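Local atomic coordinates of substrate-binding protein (Synechococcus sp., PDB entry 6WPN), a protein that probably binds a sugar or oligosaccharide in the periplasm as the substrate-binding component of a transport system. Residues L337-L351 with R365-T377. Residues are numbered along the deposited sequence; the frame is centred on the assembly and turned at random. Where two conformers were deposited one is given.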
ATOM      1  N   LEU A 337      -4.448   8.287  -6.823  1.00 40.30           N
ATOM      2  CA  LEU A 337      -3.650   9.453  -7.182  1.00 45.34           C
ATOM      3  C   LEU A 337      -2.627   9.095  -8.254  1.00 46.99           C
ATOM      4  O   LEU A 337      -2.027   8.017  -8.205  1.00 50.15           O
ATOM      5  CB  LEU A 337      -2.918  10.002  -5.958  1.00 43.89           C
ATOM      6  CG  LEU A 337      -3.822  10.496  -4.831  1.00 46.77           C
ATOM      7  CD1 LEU A 337      -3.007  10.890  -3.614  1.00 54.20           C
ATOM      8  CD2 LEU A 337      -4.647  11.674  -5.314  1.00 59.90           C
ATOM      9  N   PRO A 338      -2.399   9.959  -9.236  1.00 47.54           N
ATOM     10  CA  PRO A 338      -1.391   9.669 -10.257  1.00 47.00           C
ATOM     11  C   PRO A 338      -0.022  10.205  -9.864  1.00 52.67           C
ATOM     12  O   PRO A 338       0.121  11.049  -8.976  1.00 46.39           O
ATOM     13  CB  PRO A 338      -1.933  10.404 -11.490  1.00 48.15           C
ATOM     14  CG  PRO A 338      -2.637  11.598 -10.904  1.00 48.26           C
ATOM     15  CD  PRO A 338      -3.177  11.171  -9.552  1.00 46.63           C
ATOM     16  N   SER A 339       0.998   9.684 -10.547  1.00 41.73           N
ATOM     17  CA  SER A 339       2.357  10.177 -10.386  1.00 42.47           C
ATOM     18  C   SER A 339       2.753  11.161 -11.478  1.00 43.66           C
ATOM     19  O   SER A 339       3.842  11.740 -11.406  1.00 48.15           O
ATOM     20  CB  SER A 339       3.347   9.006 -10.353  1.00 45.09           C
ATOM     21  OG  SER A 339       3.284   8.252 -11.552  1.00 45.81           O
ATOM     22  N   SER A 340       1.896  11.365 -12.475  1.00 43.54           N
ATOM     23  CA  SER A 340       2.141  12.358 -13.508  1.00 40.45           C
ATOM     24  C   SER A 340       1.794  13.743 -12.987  1.00 47.07           C
ATOM     25  O   SER A 340       0.716  13.947 -12.422  1.00 46.26           O
ATOM     26  CB  SER A 340       1.306  12.041 -14.748  1.00 52.62           C
ATOM     27  OG  SER A 340       1.236  13.153 -15.623  1.00 58.21           O
ATOM     28  N   LEU A 341       2.700  14.701 -13.201  1.00 52.91           N
ATOM     29  CA  LEU A 341       2.451  16.076 -12.774  1.00 57.18           C
ATOM     30  C   LEU A 341       1.235  16.660 -13.481  1.00 60.25           C
ATOM     31  O   LEU A 341       0.393  17.314 -12.851  1.00 51.80           O
ATOM     32  CB  LEU A 341       3.688  16.938 -13.026  1.00 65.96           C
ATOM     33  CG  LEU A 341       4.893  16.583 -12.153  1.00 63.59           C
ATOM     34  CD1 LEU A 341       6.106  17.408 -12.536  1.00 49.20           C
ATOM     35  CD2 LEU A 341       4.552  16.750 -10.674  1.00 67.33           C
ATOM     36  N   GLU A 342       1.130  16.435 -14.794  1.00 64.26           N
ATOM     37  CA  GLU A 342      -0.012  16.930 -15.553  1.00 67.06           C
ATOM     38  C   GLU A 342      -1.313  16.350 -15.016  1.00 64.24           C
ATOM     39  O   GLU A 342      -2.287  17.075 -14.788  1.00 68.87           O
ATOM     40  CB  GLU A 342       0.150  16.558 -17.027  1.00 83.31           C
ATOM     41  CG  GLU A 342       1.293  17.248 -17.739  1.00105.89           C
ATOM     42  CD  GLU A 342       1.456  16.795 -19.169  1.00126.35           C
ATOM     43  OE1 GLU A 342       0.807  15.806 -19.572  1.00132.52           O
ATOM     44  OE2 GLU A 342       2.240  17.442 -19.893  1.00134.11           O
ATOM     45  N   ALA A 343      -1.344  15.032 -14.806  1.00 59.07           N
ATOM     46  CA  ALA A 343      -2.551  14.376 -14.319  1.00 57.36           C
ATOM     47  C   ALA A 343      -2.841  14.731 -12.865  1.00 59.38           C
ATOM     48  O   ALA A 343      -4.002  14.932 -12.489  1.00 58.25           O
ATOM     49  CB  ALA A 343      -2.423  12.864 -14.488  1.00 56.54           C
ATOM     50  N   LEU A 344      -1.800  14.811 -12.033  1.00 51.56           N
ATOM     51  CA  LEU A 344      -1.997  15.146 -10.626  1.00 45.30           C
ATOM     52  C   LEU A 344      -2.594  16.536 -10.468  1.00 49.52           C
ATOM     53  O   LEU A 344      -3.529  16.737  -9.684  1.00 50.92           O
ATOM     54  CB  LEU A 344      -0.670  15.047  -9.870  1.00 42.21           C
ATOM     55  CG  LEU A 344      -0.687  15.446  -8.394  1.00 46.15           C
ATOM     56  CD1 LEU A 344      -1.634  14.555  -7.601  1.00 41.77           C
ATOM     57  CD2 LEU A 344       0.717  15.406  -7.808  1.00 49.56           C
ATOM     58  N   SER A 345      -2.050  17.515 -11.193  1.00 47.87           N
ATOM     59  CA  SER A 345      -2.613  18.860 -11.153  1.00 45.74           C
ATOM     60  C   SER A 345      -4.020  18.888 -11.736  1.00 43.10           C
ATOM     61  O   SER A 345      -4.896  19.592 -11.225  1.00 44.54           O
ATOM     62  CB  SER A 345      -1.704  19.837 -11.895  1.00 49.77           C
ATOM     63  OG  SER A 345      -2.182  21.162 -11.757  1.00 56.72           O
ATOM     64  N   ALA A 346      -4.252  18.140 -12.817  1.00 45.41           N
ATOM     65  CA  ALA A 346      -5.588  18.093 -13.402  1.00 44.46           C
ATOM     66  C   ALA A 346      -6.589  17.469 -12.439  1.00 48.90           C
ATOM     67  O   ALA A 346      -7.732  17.932 -12.338  1.00 50.86           O
ATOM     68  CB  ALA A 346      -5.567  17.332 -14.726  1.00 43.23           C
ATOM     69  N   ILE A 347      -6.186  16.407 -11.733  1.00 48.33           N
ATOM     70  CA  ILE A 347      -7.096  15.762 -10.792  1.00 43.03           C
ATOM     71  C   ILE A 347      -7.358  16.666  -9.594  1.00 47.86           C
ATOM     72  O   ILE A 347      -8.502  16.802  -9.141  1.00 46.16           O
ATOM     73  CB  ILE A 347      -6.547  14.391 -10.359  1.00 38.15           C
ATOM     74  CG1 ILE A 347      -6.613  13.405 -11.522  1.00 41.17           C
ATOM     75  CG2 ILE A 347      -7.355  13.842  -9.190  1.00 39.20           C
ATOM     76  CD1 ILE A 347      -8.005  13.185 -12.035  1.00 43.00           C
ATOM     77  N   ARG A 348      -6.305  17.284  -9.050  0.53 51.38           N
ATOM     78  CA  ARG A 348      -6.494  18.234  -7.958  0.53 55.97           C
ATOM     79  C   ARG A 348      -7.419  19.369  -8.376  0.53 59.25           C
ATOM     80  O   ARG A 348      -8.254  19.824  -7.584  0.53 62.00           O
ATOM     81  CB  ARG A 348      -5.147  18.794  -7.501  0.53 54.49           C
ATOM     82  CG  ARG A 348      -4.286  17.831  -6.707  0.53 54.11           C
ATOM     83  CD  ARG A 348      -2.944  18.467  -6.397  0.53 57.38           C
ATOM     84  NE  ARG A 348      -2.053  17.573  -5.666  0.53 58.30           N
ATOM     85  CZ  ARG A 348      -1.926  17.566  -4.344  0.53 57.48           C
ATOM     86  NH1 ARG A 348      -2.637  18.410  -3.608  0.53 67.01           N
ATOM     87  NH2 ARG A 348      -1.092  16.718  -3.757  0.53 51.25           N
ATOM     88  N   ALA A 349      -7.287  19.833  -9.619  1.00 54.91           N
ATOM     89  CA  ALA A 349      -8.123  20.930 -10.093  1.00 53.89           C
ATOM     90  C   ALA A 349      -9.575  20.495 -10.233  1.00 55.28           C
ATOM     91  O   ALA A 349     -10.487  21.246  -9.875  1.00 65.24           O
ATOM     92  CB  ALA A 349      -7.591  21.459 -11.424  1.00 47.06           C
ATOM     93  N   GLU A 350      -9.810  19.291 -10.758  1.00 49.11           N
ATOM     94  CA  GLU A 350     -11.178  18.806 -10.902  1.00 49.58           C
ATOM     95  C   GLU A 350     -11.848  18.638  -9.546  1.00 52.04           C
ATOM     96  O   GLU A 350     -13.037  18.937  -9.389  1.00 56.18           O
ATOM     97  CB  GLU A 350     -11.189  17.497 -11.690  1.00 47.23           C
ATOM     98  CG  GLU A 350     -10.820  17.692 -13.153  1.00 67.60           C
ATOM     99  CD  GLU A 350     -10.430  16.401 -13.849  1.00 80.30           C
ATOM    100  OE1 GLU A 350     -10.574  15.319 -13.238  1.00 80.70           O
ATOM    101  OE2 GLU A 350      -9.975  16.473 -15.013  1.00 88.20           O
ATOM    102  N   LEU A 351     -11.090  18.197  -8.542  1.00 47.77           N
ATOM    103  CA  LEU A 351     -11.670  18.001  -7.218  1.00 48.85           C
ATOM    104  C   LEU A 351     -12.041  19.332  -6.571  1.00 53.22           C
ATOM    105  O   LEU A 351     -13.075  19.432  -5.901  1.00 46.35           O
ATOM    106  CB  LEU A 351     -10.697  17.228  -6.330  1.00 39.28           C
ATOM    107  CG  LEU A 351     -10.501  15.774  -6.745  1.00 41.63           C
ATOM    108  CD1 LEU A 351      -9.364  15.117  -5.961  1.00 36.94           C
ATOM    109  CD2 LEU A 351     -11.805  15.007  -6.571  1.00 37.70           C
ATOM    110  N   ARG A 365     -15.954  12.706  -3.146  1.00 45.71           N
ATOM    111  CA  ARG A 365     -15.107  13.854  -3.428  1.00 42.72           C
ATOM    112  C   ARG A 365     -14.309  14.257  -2.191  1.00 43.21           C
ATOM    113  O   ARG A 365     -13.119  14.576  -2.295  1.00 40.25           O
ATOM    114  CB  ARG A 365     -15.976  15.005  -3.944  1.00 46.84           C
ATOM    115  CG  ARG A 365     -15.233  16.246  -4.395  1.00 42.28           C
ATOM    116  CD  ARG A 365     -15.133  17.250  -3.274  1.00 44.30           C
ATOM    117  NE  ARG A 365     -14.682  18.550  -3.756  1.00 67.74           N
ATOM    118  CZ  ARG A 365     -15.448  19.634  -3.800  1.00 71.91           C
ATOM    119  NH1 ARG A 365     -16.710  19.568  -3.385  1.00 76.11           N
ATOM    120  NH2 ARG A 365     -14.951  20.782  -4.248  1.00 69.48           N
ATOM    121  N   ASP A 366     -14.945  14.231  -1.012  1.00 36.08           N
ATOM    122  CA  ASP A 366     -14.243  14.550   0.230  1.00 39.63           C
ATOM    123  C   ASP A 366     -13.082  13.596   0.475  1.00 45.67           C
ATOM    124  O   ASP A 366     -12.015  14.010   0.946  1.00 48.74           O
ATOM    125  CB  ASP A 366     -15.200  14.505   1.424  1.00 41.63           C
ATOM    126  CG  ASP A 366     -16.302  15.547   1.346  1.00 55.51           C
ATOM    127  OD1 ASP A 366     -16.125  16.567   0.638  1.00 61.33           O
ATOM    128  OD2 ASP A 366     -17.345  15.346   2.012  1.00 54.41           O
ATOM    129  N   ALA A 367     -13.277  12.308   0.185  1.00 37.60           N
ATOM    130  CA  ALA A 367     -12.218  11.338   0.425  1.00 32.56           C
ATOM    131  C   ALA A 367     -11.068  11.529  -0.556  1.00 39.07           C
ATOM    132  O   ALA A 367      -9.899  11.551  -0.156  1.00 41.75           O
ATOM    133  CB  ALA A 367     -12.782   9.922   0.340  1.00 31.85           C
ATOM    134  N   ARG A 368     -11.380  11.691  -1.846  1.00 44.83           N
ATOM    135  CA  ARG A 368     -10.318  11.866  -2.836  1.00 41.92           C
ATOM    136  C   ARG A 368      -9.525  13.141  -2.574  1.00 43.36           C
ATOM    137  O   ARG A 368      -8.302  13.169  -2.751  1.00 40.67           O
ATOM    138  CB  ARG A 368     -10.900  11.893  -4.250  1.00 35.85           C
ATOM    139  CG  ARG A 368     -11.551  10.604  -4.711  1.00 42.23           C
ATOM    140  CD  ARG A 368     -12.146  10.790  -6.093  1.00 39.37           C
ATOM    141  NE  ARG A 368     -11.104  11.109  -7.064  1.00 46.29           N
ATOM    142  CZ  ARG A 368     -11.326  11.648  -8.257  1.00 44.41           C
ATOM    143  NH1 ARG A 368     -12.563  11.944  -8.638  1.00 41.38           N
ATOM    144  NH2 ARG A 368     -10.305  11.902  -9.064  1.00 45.41           N
ATOM    145  N   LEU A 369     -10.205  14.203  -2.142  1.00 39.68           N
ATOM    146  CA  LEU A 369      -9.521  15.462  -1.869  1.00 47.17           C
ATOM    147  C   LEU A 369      -8.623  15.346  -0.647  1.00 47.87           C
ATOM    148  O   LEU A 369      -7.533  15.928  -0.613  1.00 49.16           O
ATOM    149  CB  LEU A 369     -10.544  16.577  -1.674  1.00 47.76           C
ATOM    150  CG  LEU A 369     -10.001  18.002  -1.676  1.00 43.84           C
ATOM    151  CD1 LEU A 369      -9.255  18.265  -2.967  1.00 50.28           C
ATOM    152  CD2 LEU A 369     -11.141  18.986  -1.500  1.00 39.45           C
ATOM    153  N   LEU A 370      -9.068  14.610   0.372  1.00 39.15           N
ATOM    154  CA  LEU A 370      -8.230  14.413   1.547  1.00 42.37           C
ATOM    155  C   LEU A 370      -6.991  13.586   1.208  1.00 42.94           C
ATOM    156  O   LEU A 370      -5.896  13.867   1.708  1.00 45.38           O
ATOM    157  CB  LEU A 370      -9.052  13.759   2.655  1.00 45.76           C
ATOM    158  CG  LEU A 370      -8.489  13.807   4.072  1.00 49.61           C
ATOM    159  CD1 LEU A 370      -7.947  15.188   4.370  1.00 38.66           C
ATOM    160  CD2 LEU A 370      -9.591  13.449   5.061  1.00 49.37           C
ATOM    161  N   SER A 371      -7.138  12.576   0.344  1.00 36.40           N
ATOM    162  CA  SER A 371      -5.973  11.816  -0.108  1.00 38.53           C
ATOM    163  C   SER A 371      -4.986  12.700  -0.862  1.00 40.90           C
ATOM    164  O   SER A 371      -3.770  12.608  -0.647  1.00 49.61           O
ATOM    165  CB  SER A 371      -6.404  10.640  -0.986  1.00 32.07           C
ATOM    166  OG  SER A 371      -7.042   9.633  -0.223  1.00 45.50           O
ATOM    167  N   ALA A 372      -5.485  13.562  -1.751  1.00 34.39           N
ATOM    168  CA  ALA A 372      -4.584  14.418  -2.520  1.00 44.16           C
ATOM    169  C   ALA A 372      -3.862  15.420  -1.627  1.00 43.44           C
ATOM    170  O   ALA A 372      -2.701  15.756  -1.886  1.00 47.57           O
ATOM    171  CB  ALA A 372      -5.357  15.145  -3.621  1.00 36.16           C
ATOM    172  N   GLU A 373      -4.530  15.905  -0.584  1.00 51.27           N
ATOM    173  CA  GLU A 373      -3.907  16.842   0.342  1.00 49.37           C
ATOM    174  C   GLU A 373      -2.886  16.140   1.233  1.00 52.11           C
ATOM    175  O   GLU A 373      -1.823  16.696   1.531  1.00 54.92           O
ATOM    176  CB  GLU A 373      -4.997  17.527   1.161  1.00 49.82           C
ATOM    177  CG  GLU A 373      -5.842  18.464   0.309  1.00 68.76           C
ATOM    178  CD  GLU A 373      -6.964  19.128   1.079  1.00 74.86           C
ATOM    179  OE1 GLU A 373      -7.650  18.429   1.855  1.00 59.76           O
ATOM    180  OE2 GLU A 373      -7.165  20.349   0.895  1.00 92.78           O
ATOM    181  N   THR A 374      -3.191  14.909   1.651  1.00 49.37           N
ATOM    182  CA  THR A 374      -2.290  14.136   2.505  1.00 55.19           C
ATOM    183  C   THR A 374      -1.003  13.758   1.778  1.00 51.61           C
ATOM    184  O   THR A 374       0.047  13.604   2.415  1.00 50.58           O
ATOM    185  CB  THR A 374      -3.005  12.881   3.016  1.00 51.40           C
ATOM    186  OG1 THR A 374      -4.228  13.259   3.655  1.00 58.22           O
ATOM    187  CG2 THR A 374      -2.148  12.143   4.024  1.00 55.18           C
ATOM    188  N   LEU A 375      -1.066  13.609   0.451  1.00 52.95           N
ATOM    189  CA  LEU A 375       0.108  13.229  -0.332  1.00 48.94           C
ATOM    190  C   LEU A 375       1.285  14.179  -0.125  1.00 49.50           C
ATOM    191  O   LEU A 375       2.442  13.749  -0.192  1.00 51.33           O
ATOM    192  CB  LEU A 375      -0.260  13.162  -1.814  1.00 46.59           C
ATOM    193  CG  LEU A 375       0.896  12.849  -2.756  1.00 46.79           C
ATOM    194  CD1 LEU A 375       1.435  11.467  -2.436  1.00 39.19           C
ATOM    195  CD2 LEU A 375       0.440  12.942  -4.205  1.00 45.55           C
ATOM    196  N   ASN A 376       1.022  15.457   0.160  1.00 50.25           N
ATOM    197  CA  ASN A 376       2.116  16.407   0.332  1.00 54.52           C
ATOM    198  C   ASN A 376       2.940  16.114   1.577  1.00 61.06           C
ATOM    199  O   ASN A 376       4.081  16.578   1.675  1.00 67.37           O
ATOM    200  CB  ASN A 376       1.577  17.836   0.405  1.00 60.75           C
ATOM    201  CG  ASN A 376       0.957  18.289  -0.899  1.00 81.55           C
ATOM    202  OD1 ASN A 376      -0.176  18.775  -0.927  1.00 89.30           O
ATOM    203  ND2 ASN A 376       1.696  18.133  -1.991  1.00 88.67           N
ATOM    204  N   THR A 377       2.404  15.331   2.509  1.00 58.46           N
ATOM    205  CA  THR A 377       3.081  15.011   3.756  1.00 58.18           C
ATOM    206  C   THR A 377       3.352  13.526   3.891  1.00 61.44           C
ATOM    207  O   THR A 377       3.943  13.106   4.893  1.00 66.64           O
ATOM    208  CB  THR A 377       2.274  15.490   4.972  1.00 59.64           C
ATOM    209  OG1 THR A 377       0.974  14.887   4.964  1.00 66.20           O
ATOM    210  CG2 THR A 377       2.146  17.005   4.956  1.00 57.52           C
TER
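Leu337 packs on Ala372 at the close-packed side of a roughly antiparallel helix pair in a periplasmic binding-protein fold; helices 341-351 and 365-374 run at 137° to each other. Leu337, on the short strand leading into the first helix, spreads its two methyls: CD2 meets Ala372 CB at 3.9 Å, while CD1 lies 4.0 Å from Leu375 CB. Strand 137-149 closes this end, Leu141 touching Leu337 and Leu375 and Val143 O accepting from Ser371 OG; helix 324-334 backs helix 341-351. Farther along, Leu351 CD2 sits over the centre of the Arg368 guanidinium, 3.7 Å above its plane. A bend at chi3 (62°) turns that guanidinium flat against the methyl, and Ile347 CD1 meets its edge in plane.

The looser side is polar. In the conformer given, Arg348 reaches across extended from CG to NE, tentatively placing Ala372 CB over one guanidinium face, and the exposed Asn376 side chain approaches from the opposite direction. At the C-terminal end of helix 341-352, Arg365 turns its guanidinium edge to Leu351 O; a serine here would remove both donors and probably leave that carbonyl without this link to the second helix. Both bonds are weak and bent: Arg365 NE and NH2 each stand 2.8 Å from Leu351 O.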